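Endonuclease and methylase LlaGI (Lactococcus lactis, PDB 5FFJ) probably recognises a specific DNA sequence and either methylates it or, driven by ATP, translocates along and cleaves unmodified DNA, as a single-chain Type ISP restriction-modification enzyme. Local coordinates at residues D1066-N1071 against S1362-D1367; Q1082-N1087 against R1116-S1121. One frame throughout, in Å; residues are numbered along the deposited sequence.

Both contacts belong to the C-terminal specificity domain of this Type ISP enzyme. From the N terminus, the chain first runs through 1066-1071, a short helix leading into an edge strand, and then enters helix 1074-1096, which carries 1082-1087. Interaction 2 closes a loop of 28 intervening residues when 1116-1121 returns against that helix. Interaction 1 closes a far larger loop, of 290 residues, when 1362-1367 comes back to the short helix. The smaller loop is thus contained whole in the larger one, and the two do not cross. Trp1068 joins them physically: its ring touches Met1084, Ser1119 and the backbone of Arg1116 and Lys1117.

Interaction 1: residues D1066-N1071 against S1362-D1367; sequences DAWVSN and SGITDD. With nucleotides of chain C.
A largely apolar contact, a CH-pi pair with a polar margin whose side chains find their partners outside the two segments, joins the short helix 1066-1069 and its following edge strand to a late loop and strand of the specificity domain, beside the DNA backbone. Ile1364 CD1 lies over one face of the Trp1068 indole, 3.9 Å from the centroid of the six-membered ring and 12° off its normal, and the two side chains cross at about a right angle. CG of Trp1068 is anti to its own carbonyl carbon (chi1 -65°); CB of Ser1362 approaches NE1 of this ring obliquely at 3.8 Å. Ala1067 points its methyl at Ser1362 OG, a hydroxyl hydrogen-bonded to Asp1359. An alanine in place of Trp1068 would remove the platform under Ile1364 and would probably loosen the seam between the helix, this loop and Met1084 of helix 1074-1096.

At the polar margin, the acceptor oxygens Asn1071 OD1 and Asp1366 OD1 lie side by side without bonding, amide and carboxylate planes turned 67° from each other. Each has its own donor, the backbone N of Ser1073 and of Phe1072 respectively, while Asp1366 OD2 forms a salt bridge with Lys1152.

At the other end, Asp1066 N donates to OP1 of DG16 of chain C at 3.2 Å. A second, weak bond runs to OP2. The nearby phosphate would probably raise the pKa of the Asp1066 carboxylate, an effect its hydrogen bonds with the Thr1063 and Tyr1146 hydroxyls probably offset in part; the backbone N-H, not the acidic side chain, bonds this phosphate, contacting the backbone rather than a base edge.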
# COMPACT_ATOMS: atom_id res chain seq x y z
N ASP A 1066 -1.05 18.00 12.34
CA ASP A 1066 -2.24 18.83 12.42
C ASP A 1066 -3.33 18.25 13.32
O ASP A 1066 -3.97 18.98 14.07
CB ASP A 1066 -2.81 19.07 11.01
CG ASP A 1066 -1.97 20.05 10.19
OD1 ASP A 1066 -1.05 20.68 10.76
OD2 ASP A 1066 -2.23 20.18 8.98
N ALA A 1067 -3.55 16.94 13.23
CA ALA A 1067 -4.63 16.30 13.98
C ALA A 1067 -4.48 16.53 15.48
O ALA A 1067 -5.47 16.71 16.19
CB ALA A 1067 -4.69 14.81 13.68
N TRP A 1068 -3.24 16.53 15.96
CA TRP A 1068 -2.96 16.73 17.37
C TRP A 1068 -2.92 18.22 17.73
O TRP A 1068 -3.52 18.65 18.71
CB TRP A 1068 -1.62 16.09 17.75
CG TRP A 1068 -1.60 14.60 17.64
CD1 TRP A 1068 -1.31 13.86 16.54
CD2 TRP A 1068 -1.88 13.66 18.69
NE1 TRP A 1068 -1.38 12.51 16.83
CE2 TRP A 1068 -1.73 12.37 18.14
CE3 TRP A 1068 -2.24 13.78 20.03
CZ2 TRP A 1068 -1.93 11.21 18.90
CZ3 TRP A 1068 -2.43 12.64 20.78
CH2 TRP A 1068 -2.28 11.37 20.21
N VAL A 1069 -2.21 18.98 16.90
CA VAL A 1069 -1.80 20.33 17.26
C VAL A 1069 -2.81 21.41 16.83
O VAL A 1069 -2.80 22.51 17.38
CB VAL A 1069 -0.39 20.62 16.64
CG1 VAL A 1069 -0.40 21.85 15.73
CG2 VAL A 1069 0.64 20.78 17.74
N SER A 1070 -3.67 21.08 15.87
CA SER A 1070 -4.68 22.03 15.39
C SER A 1070 -6.09 21.44 15.46
O SER A 1070 -6.27 20.23 15.29
CB SER A 1070 -4.38 22.45 13.95
OG SER A 1070 -5.10 21.66 13.02
N ASN A 1071 -7.08 22.29 15.69
CA ASN A 1071 -8.46 21.86 15.86
C ASN A 1071 -9.42 23.05 15.91
O ASN A 1071 -9.02 24.17 16.23
CB ASN A 1071 -8.59 21.01 17.13
CG ASN A 1071 -9.97 20.39 17.31
OD1 ASN A 1071 -10.99 20.99 16.97
ND2 ASN A 1071 -10.00 19.19 17.87
N SER A 1362 -4.95 8.76 14.10
CA SER A 1362 -4.93 9.11 15.52
C SER A 1362 -6.29 8.89 16.19
O SER A 1362 -6.36 8.70 17.40
CB SER A 1362 -4.49 10.57 15.70
OG SER A 1362 -5.24 11.45 14.89
N GLY A 1363 -7.36 8.92 15.40
CA GLY A 1363 -8.70 8.78 15.94
C GLY A 1363 -9.16 10.04 16.65
O GLY A 1363 -10.04 9.99 17.51
N ILE A 1364 -8.55 11.17 16.30
CA ILE A 1364 -8.91 12.45 16.91
C ILE A 1364 -10.03 13.10 16.10
O ILE A 1364 -9.90 13.30 14.89
CB ILE A 1364 -7.71 13.44 16.99
CG1 ILE A 1364 -6.44 12.72 17.49
CG2 ILE A 1364 -8.08 14.67 17.82
CD1 ILE A 1364 -5.86 13.22 18.80
N THR A 1365 -11.13 13.43 16.77
CA THR A 1365 -12.30 14.00 16.12
C THR A 1365 -12.16 15.51 16.01
O THR A 1365 -11.60 16.15 16.90
CB THR A 1365 -13.60 13.66 16.87
OG1 THR A 1365 -13.79 14.59 17.95
CG2 THR A 1365 -13.57 12.23 17.43
N ASP A 1366 -12.67 16.07 14.92
CA ASP A 1366 -12.64 17.51 14.69
C ASP A 1366 -14.03 17.99 14.28
O ASP A 1366 -14.47 17.76 13.16
CB ASP A 1366 -11.61 17.87 13.62
CG ASP A 1366 -11.32 19.35 13.56
OD1 ASP A 1366 -11.78 20.10 14.45
OD2 ASP A 1366 -10.61 19.78 12.63
N ASP A 1367 -14.70 18.68 15.21
CA ASP A 1367 -16.09 19.09 15.03
C ASP A 1367 -16.20 20.62 14.95
O ASP A 1367 -15.96 21.30 15.94
CB ASP A 1367 -16.93 18.56 16.19
CG ASP A 1367 -18.37 19.01 16.12
OD1 ASP A 1367 -18.65 20.13 16.59
OD2 ASP A 1367 -19.21 18.25 15.61
P DG C 16 0.11 16.26 9.16
OP1 DG C 16 -0.33 15.56 10.38
OP2 DG C 16 0.42 17.71 9.22
O5' DG C 16 1.39 15.50 8.57
C5' DG C 16 1.68 15.63 7.19
C4' DG C 16 3.02 15.01 6.82
O4' DG C 16 3.33 15.40 5.46
C3' DG C 16 4.22 15.51 7.59
O3' DG C 16 5.35 14.69 7.33
C2' DG C 16 4.39 16.87 6.97
C1' DG C 16 4.24 16.50 5.50
N9 DG C 16 3.75 17.56 4.64
C8 DG C 16 2.88 18.57 4.96
N7 DG C 16 2.63 19.37 3.95
C5 DG C 16 3.38 18.85 2.91
C6 DG C 16 3.53 19.29 1.57
O6 DG C 16 2.99 20.26 1.02
N1 DG C 16 4.40 18.47 0.85
C2 DG C 16 5.05 17.37 1.37
N2 DG C 16 5.85 16.70 0.53
N3 DG C 16 4.92 16.96 2.61
C4 DG C 16 4.08 17.74 3.32
P DG C 15 -6.15 17.95 5.13
OP1 DG C 15 -6.95 17.48 6.29
OP2 DG C 15 -6.51 19.22 4.47
O5' DG C 15 -4.60 18.04 5.53
C5' DG C 15 -4.15 17.62 6.82
C4' DG C 15 -2.96 16.69 6.70
O4' DG C 15 -2.57 16.59 5.30
C3' DG C 15 -1.71 17.16 7.45
O3' DG C 15 -1.01 16.04 8.03
C2' DG C 15 -0.91 17.86 6.36
C1' DG C 15 -1.22 17.01 5.14
N9 DG C 15 -1.08 17.70 3.85
C8 DG C 15 -1.79 18.81 3.42
N7 DG C 15 -1.45 19.20 2.22
C5 DG C 15 -0.46 18.30 1.83
C6 DG C 15 0.28 18.21 0.62
O6 DG C 15 0.21 18.95 -0.37
N1 DG C 15 1.18 17.15 0.64
C2 DG C 15 1.33 16.27 1.69
N2 DG C 15 2.25 15.31 1.53
N3 DG C 15 0.65 16.34 2.82
C4 DG C 15 -0.23 17.37 2.82

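Interaction 2: residues Q1082-N1087 against R1116-S1121; sequences QIMIKN and RKISWS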
# COMPACT_ATOMS: atom_id res chain seq x y z
N GLN A 1082 -1.94 17.70 25.40
CA GLN A 1082 -1.48 17.20 26.69
C GLN A 1082 -1.31 15.68 26.68
O GLN A 1082 -0.37 15.16 27.28
CB GLN A 1082 -2.45 17.62 27.80
CG GLN A 1082 -2.27 19.07 28.25
CD GLN A 1082 -3.30 19.50 29.28
OE1 GLN A 1082 -3.06 19.40 30.48
NE2 GLN A 1082 -4.45 19.98 28.81
N ILE A 1083 -2.22 14.97 26.02
CA ILE A 1083 -2.09 13.52 25.85
C ILE A 1083 -0.74 13.19 25.23
O ILE A 1083 0.04 12.42 25.78
CB ILE A 1083 -3.21 12.93 24.97
CG1 ILE A 1083 -4.45 12.62 25.81
CG2 ILE A 1083 -2.76 11.64 24.28
CD1 ILE A 1083 -5.15 13.83 26.38
N MET A 1084 -0.47 13.78 24.06
CA MET A 1084 0.76 13.51 23.33
C MET A 1084 2.00 13.93 24.11
O MET A 1084 2.99 13.21 24.14
CB MET A 1084 0.73 14.22 21.98
CG MET A 1084 1.98 13.99 21.14
SD MET A 1084 1.81 14.62 19.46
CE MET A 1084 3.50 14.55 18.89
N ILE A 1085 1.94 15.10 24.75
CA ILE A 1085 3.07 15.57 25.55
C ILE A 1085 3.34 14.62 26.71
O ILE A 1085 4.49 14.38 27.06
CB ILE A 1085 2.83 17.00 26.08
CG1 ILE A 1085 2.97 18.01 24.93
CG2 ILE A 1085 3.84 17.34 27.19
CD1 ILE A 1085 2.74 19.45 25.31
N LYS A 1086 2.28 14.08 27.30
CA LYS A 1086 2.44 13.08 28.35
C LYS A 1086 3.04 11.81 27.75
O LYS A 1086 4.00 11.26 28.30
CB LYS A 1086 1.10 12.76 29.02
CG LYS A 1086 0.63 13.81 30.02
CD LYS A 1086 -0.31 13.20 31.06
CE LYS A 1086 -1.27 14.24 31.62
NZ LYS A 1086 -2.35 14.58 30.64
N ASN A 1087 2.48 11.36 26.63
CA ASN A 1087 2.97 10.16 25.96
C ASN A 1087 4.43 10.31 25.55
O ASN A 1087 5.20 9.36 25.63
CB ASN A 1087 2.11 9.85 24.73
CG ASN A 1087 0.72 9.35 25.10
OD1 ASN A 1087 0.46 9.00 26.25
ND2 ASN A 1087 -0.17 9.30 24.11
N ARG A 1116 -1.61 6.54 17.56
CA ARG A 1116 -2.66 6.94 18.49
C ARG A 1116 -2.05 7.53 19.77
O ARG A 1116 -2.77 7.97 20.66
CB ARG A 1116 -3.56 5.75 18.84
CG ARG A 1116 -4.34 5.22 17.65
CD ARG A 1116 -5.58 4.43 18.07
NE ARG A 1116 -6.51 5.25 18.84
CZ ARG A 1116 -7.83 5.11 18.84
NH1 ARG A 1116 -8.42 4.18 18.09
NH2 ARG A 1116 -8.58 5.91 19.59
N LYS A 1117 -0.73 7.53 19.83
CA LYS A 1117 0.02 8.02 20.99
C LYS A 1117 0.78 9.29 20.64
O LYS A 1117 0.62 10.33 21.28
CB LYS A 1117 1.00 6.96 21.47
CG LYS A 1117 0.36 5.72 22.05
CD LYS A 1117 0.04 5.91 23.52
CE LYS A 1117 -0.48 4.63 24.14
NZ LYS A 1117 -0.57 4.75 25.62
N ILE A 1118 1.62 9.18 19.61
CA ILE A 1118 2.50 10.26 19.18
C ILE A 1118 2.50 10.37 17.66
O ILE A 1118 2.41 9.36 16.96
CB ILE A 1118 3.96 10.03 19.69
CG1 ILE A 1118 4.08 10.43 21.17
CG2 ILE A 1118 4.99 10.83 18.88
CD1 ILE A 1118 5.08 9.58 21.93
N SER A 1119 2.58 11.61 17.16
CA SER A 1119 2.85 11.84 15.75
C SER A 1119 4.31 12.28 15.62
O SER A 1119 4.62 13.47 15.68
CB SER A 1119 1.90 12.88 15.15
OG SER A 1119 1.96 12.85 13.73
N TRP A 1120 5.20 11.30 15.47
CA TRP A 1120 6.63 11.56 15.28
C TRP A 1120 6.91 12.42 14.05
O TRP A 1120 6.21 12.36 13.05
CB TRP A 1120 7.40 10.23 15.15
CG TRP A 1120 7.39 9.40 16.39
CD1 TRP A 1120 6.78 8.19 16.57
CD2 TRP A 1120 8.00 9.72 17.65
NE1 TRP A 1120 6.99 7.74 17.85
CE2 TRP A 1120 7.73 8.66 18.53
CE3 TRP A 1120 8.76 10.81 18.10
CZ2 TRP A 1120 8.19 8.65 19.85
CZ3 TRP A 1120 9.21 10.80 19.41
CH2 TRP A 1120 8.93 9.73 20.27
N SER A 1121 7.96 13.23 14.18
CA SER A 1121 8.54 13.94 13.06
C SER A 1121 10.05 13.93 13.26
O SER A 1121 10.52 13.61 14.35
CB SER A 1121 8.01 15.37 12.98
OG SER A 1121 8.45 16.13 14.09
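One nearly straight hydrogen bond and a small apolar cluster fasten the loop 1116-1121 to helix 1074-1096. Asn1087 donates from ND2 to the carbonyl O of Lys1117 over 3.1 Å, with an N-H...O angle of 177°. The acceptor lies in the amide plane of Asn1087, whereas the donor sits 28° above the carbonyl plane of Lys1117, so the geometry is good on the amide side and oblique at the carbonyl. The Lys1117 chain, bent at chi2, crosses the Asn1087 side chain at about a right angle and brings CD to 3.4 Å from ND2.

One helical turn earlier, Met1084 has CG anti to its backbone N (chi1 -180°) and continues fully extended, so that its terminal methyl reaches the loop backbone. CE stands 3.5 Å from Ser1119 N and 4.0 Å from Ile1118 CG2. Ile1118 divides its branches: CD1 rests against the backbone carbonyl of Asn1087, at 3.7 Å from its O, while CG2 lies 3.4 Å above the plane of the Trp1120 ring, over its centre.

Farther out, Leu1124 of helix 1122-1129 packs on both Met1084 and Ile1118, and Trp1068 lies against Met1084 and Ser1119. Arg1065 binds the carbonyl O of Ser1119 as well as the hydroxyl of Ser1121, which also pairs with Glu1162; these bonds probably help to set the course of the chain where the loop ends. Ser1121 takes the N-cap position of helix 1122-1129 and packs on a phosphate of the bound DNA. The whole is a long irregular connection between helices 1074-1096 and 1122-1129 of the specificity domain, in which the first helix holds the segment that delivers the start of the next helix to the DNA backbone.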